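Local coordinates for pyrrolysyl-tRNA synthetase (Desulfitobacterium hafniense, PDB 3DSQ) that attaches pyrrolysine to its cognate tRNA in an ATP-dependent reaction, working as a homodimeric class II aminoacyl-tRNA synthetase, at the interface of chains A and B. Residues are numbered along the deposited sequence; one frame, centred on the assembly and turned at random. Chains: chain A/B, Pyrrolysyl-tRNA synthetase.

Contact 1: the interface of chains A and B. Residues chain A 61, 64-65, 69-71, 280; chain B 89-92, 142, 146.
The C-terminal end of helix 39-68 in chain A, with the loop at A:His69 to A:Pro71 and strand 279-280, packs on strand 90-91, the end of helix 132-142 and the loop at B:Trp146 in chain B. In this class II synthetase, strand 90-91 probably belongs to motif 1, the dimer-forming element of the class. A:Leu64 turns its CG anti to the backbone N (chi1 171°) and spends one methyl on two partners: CD1 presses tightly on B:Val90 CG1 at 3.2 Å and meets the edge of the indole, in plane, 3.3 Å from B:Trp146 CH2. Over one indole face lies the methylene chain of A:Arg65, bent at chi3 (72°), with CD 3.5 Å from the centroid of the five-membered ring of B:Trp146, a CH-pi contact. B:Leu142 CD2 backs the opposite face, offset toward the rim, so the indole is held between the partner's arginine methylenes and a leucine of its own chain. An alanine in place of B:Trp146 would probably leave the A:Arg65 methylenes and the A:Leu64 methyl without their packing surface and open a gap. Beyond this apolar cluster, B:Gln91 N donates to A:His69 O at 2.8 Å, nearly straight at the hydrogen (174°) but approaching from above the carbonyl plane. A water also bridges the side chains of A:Arg70 and B:Gln91, 3.0 Å from A:Arg70 NH1 and 2.6 Å from B:Gln91 OE1.

Contact 2: the interface of chains A and B. Residues chain A 97, 121, 125, 127; chain B 119, 121, 127, 159, 170.
Strands 97-99 and 125-127 of chain A, with the loop residue A:Leu121, meet the loop residues B:Phe119, B:Leu121 and B:Asn170 and strands 125-127 and 150-159 of chain B. This is an apolar dimer contact between two copies of a class II synthetase, and no polar pair across it is near enough to bond. A:Leu121 divides its two methyls between two partners. CD1 comes down over the B:Phe119 ring, offset toward one side, 3.8 Å from B:Phe119 CD2, the two side chains crossing obliquely. CD2 touches the same atom of its counterpart, B:Leu121 CD2, at 3.6 Å, the pair lying side by side and pointing the same way. With CG anti to the carbonyl carbon (chi1 -59°), A:Leu121 brings its fork to both neighbours at once. A:Leu127 and B:Leu127 instead slide past each other in opposite directions and pair their methyls crosswise: A:Leu127 CD2 lies 4.0 Å from B:Leu127 CD1, and A:Leu127 CD1 lies 4.1 Å from B:Leu127 CD2. A second-shell link follows, because B:Leu127 CD1 also sits over the centre of the B:Tyr159 ring, 3.7 Å above its plane. A:Ile97 slides past the same phenol ring in the opposite direction, its CD1 beside CD2 and CE2 and 4.0 Å from B:Tyr159 CD2. At the margin, the A:Lys125 chain runs extended toward B:Asn170, with NZ 4.3 Å from ND2, a proximity rather than a bond. The pairing of A:Leu121 with B:Leu121 and A:Leu127 with B:Leu127 places the patch on the two-fold axis, where the short strands 125-127 of the two subunits face each other.

Contact 1: the interface of chains A and B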
# COMPACT_ATOMS: atom_id res chain seq x y z
N LEU A 61 -3.22 -2.08 -23.63
CA LEU A 61 -2.03 -1.59 -22.95
C LEU A 61 -1.65 -0.21 -23.46
O LEU A 61 -0.94 0.54 -22.78
CB LEU A 61 -0.86 -2.56 -23.14
CG LEU A 61 -0.97 -3.83 -22.29
CD1 LEU A 61 0.15 -4.81 -22.65
CD2 LEU A 61 -0.90 -3.46 -20.81
N LEU A 64 -3.28 2.31 -21.42
CA LEU A 64 -2.53 2.41 -20.18
C LEU A 64 -1.28 3.24 -20.42
O LEU A 64 -0.92 4.07 -19.59
CB LEU A 64 -2.14 1.01 -19.68
CG LEU A 64 -1.18 0.83 -18.50
CD1 LEU A 64 0.22 1.12 -18.95
CD2 LEU A 64 -1.58 1.72 -17.33
N ARG A 65 -0.62 3.02 -21.55
CA ARG A 65 0.60 3.74 -21.89
C ARG A 65 0.39 5.21 -22.28
O ARG A 65 1.23 6.06 -21.96
CB ARG A 65 1.32 3.03 -23.05
CG ARG A 65 2.65 3.67 -23.46
CD ARG A 65 3.35 2.89 -24.57
NE ARG A 65 2.68 3.02 -25.87
CZ ARG A 65 2.78 4.09 -26.67
NH1 ARG A 65 3.52 5.14 -26.32
NH2 ARG A 65 2.13 4.11 -27.82
N HIS A 69 -2.11 5.84 -17.66
CA HIS A 69 -0.82 5.88 -16.99
C HIS A 69 -0.82 5.17 -15.64
O HIS A 69 0.07 5.35 -14.82
CB HIS A 69 -0.35 7.33 -16.81
CG HIS A 69 -0.03 8.01 -18.10
ND1 HIS A 69 -0.81 9.03 -18.62
CD2 HIS A 69 0.96 7.80 -19.00
CE1 HIS A 69 -0.31 9.41 -19.78
NE2 HIS A 69 0.77 8.68 -20.03
N ARG A 70 -1.84 4.34 -15.43
CA ARG A 70 -1.98 3.56 -14.21
C ARG A 70 -3.06 2.53 -14.46
O ARG A 70 -4.03 2.81 -15.18
CB ARG A 70 -2.36 4.44 -13.03
CG ARG A 70 -3.73 5.09 -13.16
CD ARG A 70 -3.99 5.95 -11.96
NE ARG A 70 -5.24 6.69 -12.07
CZ ARG A 70 -5.62 7.62 -11.20
NH1 ARG A 70 -4.85 7.90 -10.17
NH2 ARG A 70 -6.78 8.25 -11.37
N PRO A 71 -2.91 1.33 -13.88
CA PRO A 71 -3.90 0.26 -14.06
C PRO A 71 -5.18 0.45 -13.26
O PRO A 71 -5.26 1.28 -12.34
CB PRO A 71 -3.12 -0.99 -13.67
CG PRO A 71 -2.20 -0.50 -12.61
CD PRO A 71 -1.74 0.85 -13.12
N LEU A 280 -0.80 -7.14 -16.40
CA LEU A 280 -0.72 -5.70 -16.18
C LEU A 280 -2.00 -5.06 -16.71
O LEU A 280 -2.29 -5.15 -17.90
CB LEU A 280 0.51 -5.09 -16.87
CG LEU A 280 0.65 -3.55 -16.83
CD1 LEU A 280 0.54 -3.01 -15.39
CD2 LEU A 280 2.00 -3.17 -17.42
N PHE B 89 4.99 9.00 -17.08
CA PHE B 89 5.37 7.78 -16.38
C PHE B 89 4.17 6.88 -16.12
O PHE B 89 3.12 7.34 -15.66
CB PHE B 89 6.04 8.09 -15.03
CG PHE B 89 7.44 8.60 -15.16
CD1 PHE B 89 7.68 9.95 -15.42
CD2 PHE B 89 8.52 7.74 -15.01
CE1 PHE B 89 8.98 10.42 -15.53
CE2 PHE B 89 9.82 8.20 -15.12
CZ PHE B 89 10.06 9.55 -15.38
N VAL B 90 4.33 5.60 -16.42
CA VAL B 90 3.26 4.62 -16.22
C VAL B 90 3.43 3.98 -14.85
O VAL B 90 4.45 3.36 -14.58
CB VAL B 90 3.32 3.52 -17.28
CG1 VAL B 90 2.34 2.40 -16.90
CG2 VAL B 90 2.98 4.10 -18.66
N GLN B 91 2.41 4.12 -14.01
CA GLN B 91 2.46 3.55 -12.67
C GLN B 91 2.07 2.07 -12.68
O GLN B 91 1.13 1.68 -13.36
CB GLN B 91 1.53 4.33 -11.74
CG GLN B 91 1.68 3.96 -10.28
CD GLN B 91 0.86 4.83 -9.36
OE1 GLN B 91 0.01 5.62 -9.82
NE2 GLN B 91 1.10 4.70 -8.06
N VAL B 92 2.82 1.25 -11.94
CA VAL B 92 2.51 -0.18 -11.85
C VAL B 92 2.40 -0.61 -10.39
O VAL B 92 2.92 0.06 -9.50
CB VAL B 92 3.59 -1.06 -12.53
CG1 VAL B 92 3.72 -0.68 -13.98
CG2 VAL B 92 4.94 -0.91 -11.79
N LEU B 142 7.72 -5.24 -20.90
CA LEU B 142 7.28 -4.05 -21.61
C LEU B 142 8.14 -3.67 -22.81
O LEU B 142 7.62 -3.17 -23.82
CB LEU B 142 7.16 -2.88 -20.64
CG LEU B 142 6.04 -3.05 -19.59
CD1 LEU B 142 5.97 -1.84 -18.69
CD2 LEU B 142 4.70 -3.28 -20.31
N TRP B 146 6.51 -2.20 -26.08
CA TRP B 146 6.58 -0.76 -26.19
C TRP B 146 7.91 -0.24 -26.72
O TRP B 146 8.94 -0.91 -26.59
CB TRP B 146 6.32 -0.11 -24.82
CG TRP B 146 4.94 -0.33 -24.28
CD1 TRP B 146 3.87 -0.85 -24.93
CD2 TRP B 146 4.48 0.03 -22.97
NE1 TRP B 146 2.77 -0.85 -24.11
CE2 TRP B 146 3.11 -0.31 -22.90
CE3 TRP B 146 5.09 0.60 -21.85
CZ2 TRP B 146 2.34 -0.10 -21.75
CZ3 TRP B 146 4.33 0.82 -20.71
CH2 TRP B 146 2.97 0.47 -20.67
O HOH W 1 -2.48 6.28 -9.21

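Contact 2: the interface of chains A and B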
# COMPACT_ATOMS: atom_id res chain seq x y z
N ILE A 97 1.53 -5.76 8.95
CA ILE A 97 2.02 -6.82 9.83
C ILE A 97 1.27 -6.65 11.14
O ILE A 97 1.35 -5.60 11.76
CB ILE A 97 3.54 -6.70 10.11
CG1 ILE A 97 4.33 -6.87 8.81
CG2 ILE A 97 3.98 -7.75 11.15
CD1 ILE A 97 5.82 -6.67 8.95
N LEU A 121 5.33 -14.45 10.15
CA LEU A 121 6.70 -13.97 9.98
C LEU A 121 7.51 -14.62 11.10
O LEU A 121 8.71 -14.82 10.98
CB LEU A 121 6.78 -12.44 10.10
CG LEU A 121 5.98 -11.56 9.12
CD1 LEU A 121 6.69 -10.22 8.96
CD2 LEU A 121 5.85 -12.24 7.77
N LYS A 125 4.05 -12.72 14.85
CA LYS A 125 3.65 -11.78 13.80
C LYS A 125 3.21 -12.47 12.53
O LYS A 125 3.74 -13.52 12.16
CB LYS A 125 4.82 -10.87 13.42
CG LYS A 125 5.47 -10.10 14.54
CD LYS A 125 6.69 -9.39 13.96
CE LYS A 125 7.45 -8.59 15.00
NZ LYS A 125 8.69 -8.03 14.41
N LEU A 127 1.05 -11.55 8.40
CA LEU A 127 0.52 -10.59 7.46
C LEU A 127 -0.99 -10.55 7.70
O LEU A 127 -1.66 -11.60 7.78
CB LEU A 127 0.83 -11.04 6.03
CG LEU A 127 2.32 -11.08 5.71
CD1 LEU A 127 2.55 -11.57 4.29
CD2 LEU A 127 2.92 -9.68 5.90
N PHE B 119 12.42 -10.39 5.44
CA PHE B 119 11.49 -11.22 6.17
C PHE B 119 11.10 -12.38 5.26
O PHE B 119 10.40 -12.19 4.26
CB PHE B 119 10.23 -10.44 6.55
CG PHE B 119 10.44 -9.39 7.59
CD1 PHE B 119 10.54 -8.05 7.23
CD2 PHE B 119 10.51 -9.73 8.94
CE1 PHE B 119 10.70 -7.06 8.20
CE2 PHE B 119 10.67 -8.75 9.92
CZ PHE B 119 10.76 -7.41 9.55
N LEU B 121 9.20 -15.97 4.36
CA LEU B 121 7.93 -16.61 4.67
C LEU B 121 8.15 -18.12 4.69
O LEU B 121 7.44 -18.85 5.37
CB LEU B 121 6.88 -16.24 3.62
CG LEU B 121 6.61 -14.74 3.42
CD1 LEU B 121 5.28 -14.57 2.68
CD2 LEU B 121 6.55 -14.03 4.76
N LEU B 127 9.28 -11.17 1.78
CA LEU B 127 8.68 -9.88 1.51
C LEU B 127 9.73 -9.03 0.81
O LEU B 127 10.89 -8.96 1.24
CB LEU B 127 8.24 -9.20 2.82
CG LEU B 127 7.07 -9.87 3.53
CD1 LEU B 127 6.74 -9.15 4.83
CD2 LEU B 127 5.87 -9.87 2.59
N TYR B 159 9.86 -4.02 2.88
CA TYR B 159 10.14 -4.47 4.23
C TYR B 159 11.59 -4.89 4.45
O TYR B 159 12.19 -5.57 3.61
CB TYR B 159 9.26 -5.67 4.56
CG TYR B 159 7.79 -5.52 4.27
CD1 TYR B 159 7.31 -5.54 2.96
CD2 TYR B 159 6.87 -5.41 5.31
CE1 TYR B 159 5.94 -5.45 2.70
CE2 TYR B 159 5.51 -5.33 5.06
CZ TYR B 159 5.04 -5.35 3.76
OH TYR B 159 3.69 -5.34 3.53
N ASN B 170 10.16 -1.38 9.83
CA ASN B 170 10.11 -2.71 9.23
C ASN B 170 9.28 -2.61 7.97
O ASN B 170 9.53 -3.32 7.00
CB ASN B 170 9.45 -3.73 10.17
CG ASN B 170 10.32 -4.07 11.37
OD1 ASN B 170 11.54 -4.17 11.26
ND2 ASN B 170 9.69 -4.26 12.51

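The C-alpha centres of contact 1 and contact 2 lie about 28 Å apart, and they have no residue position in common. Sequence nonetheless ties them closely: strand 90-91 serves contact 1 and strand 97-99, a few residues further on, serves contact 2, so one short stretch of each subunit reaches both patches. Contact 2 includes residues paired with their own copies and therefore lies on the dimer axis, overlapping its twin. Contact 1 lies away from the axis and recurs as a separate twin with the chains exchanged. The homodimer is thus joined at a central apolar patch and at flanking patches, which probably limits rocking between subunits.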